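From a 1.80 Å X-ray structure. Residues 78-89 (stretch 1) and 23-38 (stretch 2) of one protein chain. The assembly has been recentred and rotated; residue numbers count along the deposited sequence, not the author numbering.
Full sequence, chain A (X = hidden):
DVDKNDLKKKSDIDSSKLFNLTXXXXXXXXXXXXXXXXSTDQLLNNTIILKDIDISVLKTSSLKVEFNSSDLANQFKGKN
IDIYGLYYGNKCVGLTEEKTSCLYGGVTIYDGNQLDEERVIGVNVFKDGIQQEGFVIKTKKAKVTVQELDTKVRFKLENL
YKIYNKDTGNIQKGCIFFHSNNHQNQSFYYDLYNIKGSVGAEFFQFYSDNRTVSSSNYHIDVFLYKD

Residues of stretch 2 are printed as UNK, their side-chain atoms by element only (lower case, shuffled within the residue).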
# COMPACT_ATOMS: atom_id res chain seq x y z
N GLY A 78 17.77 -8.42 -9.02
CA GLY A 78 19.22 -8.49 -8.72
C GLY A 78 19.85 -7.15 -8.38
O GLY A 78 21.08 -7.05 -8.39
N LYS A 79 19.04 -6.12 -8.07
CA LYS A 79 19.53 -4.85 -7.58
C LYS A 79 19.22 -4.73 -6.09
O LYS A 79 18.28 -5.36 -5.60
CB LYS A 79 18.89 -3.70 -8.37
CG LYS A 79 19.13 -3.76 -9.88
CD LYS A 79 19.27 -2.43 -10.55
CE LYS A 79 19.28 -2.49 -12.07
NZ LYS A 79 20.00 -3.67 -12.59
N ASN A 80 19.97 -3.89 -5.38
CA ASN A 80 19.64 -3.62 -3.98
C ASN A 80 18.34 -2.80 -3.93
O ASN A 80 18.28 -1.76 -4.56
CB ASN A 80 20.76 -2.87 -3.27
CG ASN A 80 22.11 -3.58 -3.27
OD1 ASN A 80 23.14 -2.90 -3.35
ND2 ASN A 80 22.15 -4.90 -3.24
N ILE A 81 17.34 -3.28 -3.18
CA ILE A 81 16.02 -2.68 -3.14
C ILE A 81 15.53 -2.58 -1.69
O ILE A 81 15.94 -3.33 -0.81
CB ILE A 81 15.03 -3.48 -4.04
CG1 ILE A 81 14.97 -4.97 -3.68
CG2 ILE A 81 15.34 -3.32 -5.51
CD1 ILE A 81 13.83 -5.70 -4.41
N ASP A 82 14.62 -1.64 -1.49
CA ASP A 82 13.74 -1.56 -0.32
C ASP A 82 12.34 -2.01 -0.74
O ASP A 82 11.93 -1.87 -1.89
CB ASP A 82 13.65 -0.15 0.27
CG ASP A 82 14.97 0.41 0.78
OD1 ASP A 82 15.82 -0.39 1.26
OD2 ASP A 82 15.16 1.64 0.64
N ILE A 83 11.60 -2.57 0.23
CA ILE A 83 10.30 -3.07 -0.05
C ILE A 83 9.36 -2.64 1.06
O ILE A 83 9.64 -2.86 2.24
CB ILE A 83 10.30 -4.61 -0.19
CG1 ILE A 83 11.34 -5.12 -1.18
CG2 ILE A 83 8.92 -5.08 -0.56
CD1 ILE A 83 12.51 -5.83 -0.56
N TYR A 84 8.19 -2.10 0.67
CA TYR A 84 7.22 -1.70 1.62
C TYR A 84 5.85 -2.06 1.05
O TYR A 84 5.51 -1.59 -0.01
CB TYR A 84 7.27 -0.19 1.92
CG TYR A 84 6.43 0.19 3.11
CD1 TYR A 84 5.04 0.20 3.02
CD2 TYR A 84 7.00 0.47 4.34
CE1 TYR A 84 4.25 0.46 4.13
CE2 TYR A 84 6.23 0.74 5.45
CZ TYR A 84 4.85 0.76 5.34
OH TYR A 84 4.06 1.01 6.43
N GLY A 85 5.04 -2.79 1.80
CA GLY A 85 3.63 -2.89 1.46
C GLY A 85 2.89 -3.96 2.23
O GLY A 85 3.39 -4.50 3.23
N LEU A 86 1.69 -4.27 1.74
CA LEU A 86 0.82 -5.26 2.36
C LEU A 86 0.95 -6.61 1.65
O LEU A 86 0.69 -6.73 0.44
CB LEU A 86 -0.62 -4.73 2.28
CG LEU A 86 -0.87 -3.43 3.05
CD1 LEU A 86 -2.28 -2.92 2.80
CD2 LEU A 86 -0.64 -3.61 4.55
N TYR A 87 1.31 -7.64 2.41
CA TYR A 87 1.56 -8.96 1.84
C TYR A 87 0.37 -9.89 2.10
O TYR A 87 -0.53 -9.62 2.92
CB TYR A 87 2.86 -9.56 2.39
CG TYR A 87 2.82 -9.82 3.87
CD1 TYR A 87 2.28 -10.99 4.37
CD2 TYR A 87 3.23 -8.87 4.77
CE1 TYR A 87 2.13 -11.20 5.73
CE2 TYR A 87 3.13 -9.07 6.14
CZ TYR A 87 2.59 -10.25 6.62
OH TYR A 87 2.45 -10.47 7.96
N TYR A 88 0.40 -11.01 1.38
CA TYR A 88 -0.58 -12.05 1.51
C TYR A 88 0.11 -13.41 1.42
O TYR A 88 1.16 -13.57 0.80
CB TYR A 88 -1.67 -11.87 0.46
CG TYR A 88 -1.26 -12.17 -0.96
CD1 TYR A 88 -1.37 -13.46 -1.43
CD2 TYR A 88 -0.89 -11.18 -1.85
CE1 TYR A 88 -1.05 -13.78 -2.73
CE2 TYR A 88 -0.55 -11.50 -3.17
CZ TYR A 88 -0.64 -12.80 -3.60
OH TYR A 88 -0.31 -13.24 -4.85
N GLY A 89 -0.49 -14.40 2.09
CA GLY A 89 0.02 -15.76 2.12
C GLY A 89 -0.83 -16.73 1.30
O GLY A 89 -0.28 -17.64 0.67
N UNK A 23 -8.80 -6.29 9.40
CA UNK A 23 -7.58 -6.96 9.87
C UNK A 23 -6.34 -6.35 9.19
O UNK A 23 -5.35 -6.00 9.82
o UNK A 23 -6.42 -9.02 9.87
c UNK A 23 -7.67 -8.43 9.60
N UNK A 24 -6.42 -6.18 7.87
CA UNK A 24 -5.31 -5.63 7.09
C UNK A 24 -4.90 -4.20 7.51
O UNK A 24 -3.72 -3.83 7.38
c UNK A 24 -5.15 -8.94 3.79
c UNK A 24 -3.78 -8.98 3.64
c UNK A 24 -3.02 -7.91 4.09
c UNK A 24 -5.00 -6.81 4.89
c UNK A 24 -5.65 -5.65 5.60
o UNK A 24 -3.22 -10.06 3.00
c UNK A 24 -5.75 -7.87 4.44
c UNK A 24 -3.63 -6.85 4.74
N UNK A 25 -5.85 -3.41 8.05
CA UNK A 25 -5.62 -2.02 8.35
C UNK A 25 -5.64 -1.78 9.86
O UNK A 25 -5.51 -0.63 10.26
c UNK A 25 -5.48 -1.06 3.43
c UNK A 25 -6.57 -1.10 7.58
c UNK A 25 -6.98 -1.69 5.16
c UNK A 25 -6.23 -1.02 6.11
o UNK A 25 -5.12 -1.05 2.12
c UNK A 25 -4.67 -0.43 4.36
c UNK A 25 -5.05 -0.44 5.70
c UNK A 25 -6.64 -1.69 3.82
N UNK A 26 -5.74 -2.85 10.66
CA UNK A 26 -5.63 -2.77 12.13
C UNK A 26 -4.32 -3.38 12.63
O UNK A 26 -3.75 -2.88 13.60
c UNK A 26 -6.83 -3.47 12.80
c UNK A 26 -6.72 -3.50 14.31
o UNK A 26 -7.99 -2.75 12.39
N UNK A 27 -3.91 -4.52 12.08
CA UNK A 27 -2.75 -5.28 12.65
C UNK A 27 -1.49 -4.86 11.89
O UNK A 27 -1.43 -5.13 10.69
c UNK A 27 -2.93 -6.79 12.47
o UNK A 27 -4.87 -8.19 12.52
o UNK A 27 -4.42 -6.97 14.32
c UNK A 27 -4.16 -7.36 13.15
N UNK A 28 -0.56 -4.16 12.57
CA UNK A 28 0.65 -3.60 11.88
C UNK A 28 1.51 -4.71 11.28
O UNK A 28 2.32 -4.41 10.40
c UNK A 28 1.09 -1.26 12.68
c UNK A 28 2.06 -4.62 14.35
c UNK A 28 1.77 -3.16 14.19
c UNK A 28 1.57 -2.70 12.74
N UNK A 29 1.32 -5.97 11.71
CA UNK A 29 2.13 -7.08 11.23
C UNK A 29 1.92 -7.33 9.72
O UNK A 29 2.79 -7.92 9.10
o UNK A 29 0.49 -8.64 12.00
c UNK A 29 2.36 -8.24 13.47
c UNK A 29 1.89 -8.37 12.04
N UNK A 30 0.83 -6.86 9.12
CA UNK A 30 0.64 -7.02 7.67
C UNK A 30 1.56 -6.10 6.86
O UNK A 30 1.59 -6.25 5.65
c UNK A 30 -3.27 -11.06 7.75
c UNK A 30 -1.79 -7.76 7.71
c UNK A 30 -2.53 -11.76 6.83
c UNK A 30 -2.91 -9.73 7.96
c UNK A 30 -2.76 -7.62 8.67
c UNK A 30 -1.85 -9.12 7.27
c UNK A 30 -1.48 -11.18 6.12
c UNK A 30 -0.81 -6.73 7.27
n UNK A 30 -3.44 -8.79 8.81
c UNK A 30 -1.13 -9.86 6.32
N UNK A 31 2.19 -5.09 7.48
CA UNK A 31 3.03 -4.12 6.80
C UNK A 31 4.47 -4.64 6.79
O UNK A 31 5.10 -4.70 7.83
o UNK A 31 1.97 0.25 7.42
c UNK A 31 1.59 -2.12 7.35
c UNK A 31 1.37 -0.72 7.90
c UNK A 31 2.98 -2.74 7.47
n UNK A 31 0.40 -0.57 8.80
N UNK A 32 4.94 -5.01 5.61
CA UNK A 32 6.30 -5.40 5.34
C UNK A 32 7.11 -4.12 5.10
O UNK A 32 6.65 -3.21 4.42
c UNK A 32 8.17 -7.72 4.88
c UNK A 32 7.46 -7.10 3.70
c UNK A 32 8.39 -6.19 2.90
c UNK A 32 6.23 -6.33 4.12
N UNK A 33 8.27 -4.01 5.74
CA UNK A 33 9.13 -2.83 5.65
C UNK A 33 10.58 -3.37 5.69
O UNK A 33 11.14 -3.58 6.78
c UNK A 33 9.51 -0.52 6.78
o UNK A 33 9.20 0.30 7.68
c UNK A 33 8.80 -1.87 6.80
o UNK A 33 10.34 -0.26 5.84
N UNK A 34 11.15 -3.63 4.52
CA UNK A 34 12.45 -4.30 4.41
C UNK A 34 13.40 -3.38 3.68
O UNK A 34 12.97 -2.69 2.74
o UNK A 34 13.33 -7.31 5.71
c UNK A 34 12.32 -5.61 3.64
o UNK A 34 11.34 -7.35 6.64
c UNK A 34 11.51 -6.65 4.36
c UNK A 34 12.11 -7.14 5.67
N UNK A 35 14.67 -3.37 4.10
CA UNK A 35 15.67 -2.46 3.48
C UNK A 35 16.88 -3.25 2.97
O UNK A 35 17.35 -4.17 3.63
o UNK A 35 15.27 -1.05 5.41
c UNK A 35 16.19 -1.34 4.39
N UNK A 36 17.36 -2.82 1.82
CA UNK A 36 18.64 -3.26 1.23
C UNK A 36 18.66 -4.78 1.04
O UNK A 36 19.56 -5.48 1.48
o UNK A 36 21.23 -3.15 0.09
c UNK A 36 19.85 -2.77 2.04
c UNK A 36 21.18 -2.90 1.31
n UNK A 36 22.28 -2.74 2.04
N UNK A 37 17.65 -5.27 0.32
CA UNK A 37 17.54 -6.66 -0.03
C UNK A 37 17.85 -6.82 -1.51
O UNK A 37 17.98 -5.85 -2.23
c UNK A 37 16.14 -7.16 0.31
c UNK A 37 15.67 -6.88 1.74
c UNK A 37 16.00 -7.68 4.12
n UNK A 37 17.03 -8.23 5.04
c UNK A 37 16.55 -7.60 2.72
N UNK A 38 17.96 -8.06 -1.98
CA UNK A 38 18.30 -8.35 -3.37
C UNK A 38 17.57 -9.63 -3.77
O UNK A 38 17.59 -10.64 -3.02
c UNK A 38 20.45 -9.53 -2.70
c UNK A 38 20.24 -8.63 -5.03
c UNK A 38 19.83 -8.45 -3.56
c UNK A 38 21.70 -8.28 -5.31

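Position 23 carries one carbon and one oxygen, out of reach of stretch 1: Ser23, a small polar residue on a helix. Position 24 has one carbon leading to a six-carbon ring that bears an oxygen, so it is Tyr24. Its ring reaches across the contact and OH donates a hydrogen bond to Tyr87 O at 2.7 Å, so the hydroxyl at the ring's far end satisfies a backbone carbonyl of stretch 1. Position 25 shows the same atoms, again a tyrosine; Tyr25 OH lies 3.5 Å from Leu86 CD1, and its ring helps bury that leucine.

Position 26, one carbon carrying an oxygen and a carbon, is Thr26, solvent-exposed and clear of stretch 1. Position 27 has two carbons, the second with two oxygens: Asp27, whose OD2 accepts a hydrogen bond from Ser23 OG at 3.2 Å. At 28, four carbons fork at the first, one arm two carbons long; this is Ile28, pointing away from stretch 1. Position 29 has one carbon carrying one oxygen and one carbon, as at 26, and its side chain lies beyond close contact with stretch 1: Thr29. The backbone of Thr29 matters most here, since Tyr87 OH donates to Thr29 O at 2.8 Å.

Position 30 holds fused five- and six-membered rings with eight carbons and one nitrogen, hence Trp30. Its six-membered ring meets the Tyr87 ring obliquely, with Trp30 CE3 3.6 Å from Tyr87 CE1, and NE1 donates to Ser23 OG at 3.2 Å. Position 31 has three carbons, the third bearing an oxygen and a nitrogen: Gln31, long enough for OE1 to accept a very short 2.4 Å hydrogen bond from Tyr84 OH.

Position 32 has four carbons forked at the second, Leu32, an apolar residue suited to a buried place; its CD1 packs 3.7 Å from Ile83 CG2. Position 33 has two carbons and a pair of terminal oxygens: Asp33, exposed, sharing a sheet face with Tyr84. Position 34 is one carbon longer, Glu34. Its side chain begins on the face of Ile83, but its end leads away, leaving the carboxylate off the apolar contact. Position 35, one carbon and one oxygen, is Ser35, whose CB sits 3.3 Å from Asp82 OD1.

Position 36 has two carbons, the second with an oxygen and a nitrogen: Asn36, with positive phi, which asparagine tolerates well. Position 37 is four carbons in a row ending in nitrogen, Lys37; CB lies 4.0 Å from Ile83 CD1, while NZ forms a long salt bridge with Glu34 OE2 at 3.9 Å. Position 38 forks like 28, so Ile38; its CD1 touches Gly78 O at 3.4 Å.

The contact rests on an antiparallel ladder. Paired backbone hydrogen bonds join Gly85 to Leu32, Ile83 to Glu34 and Ile81 to Lys37. A bulge shifts the register by one between the last two pairs, and there Asp82 OD1 accepts from Asn36 N at 2.9 Å. Beyond the ladder, Leu86 and Tyr87 pack against aromatic side chains, and tyrosine hydroxyls tie the two stretches together.

Stretch 2 (23-38) SYYTDITWQLDESNKI
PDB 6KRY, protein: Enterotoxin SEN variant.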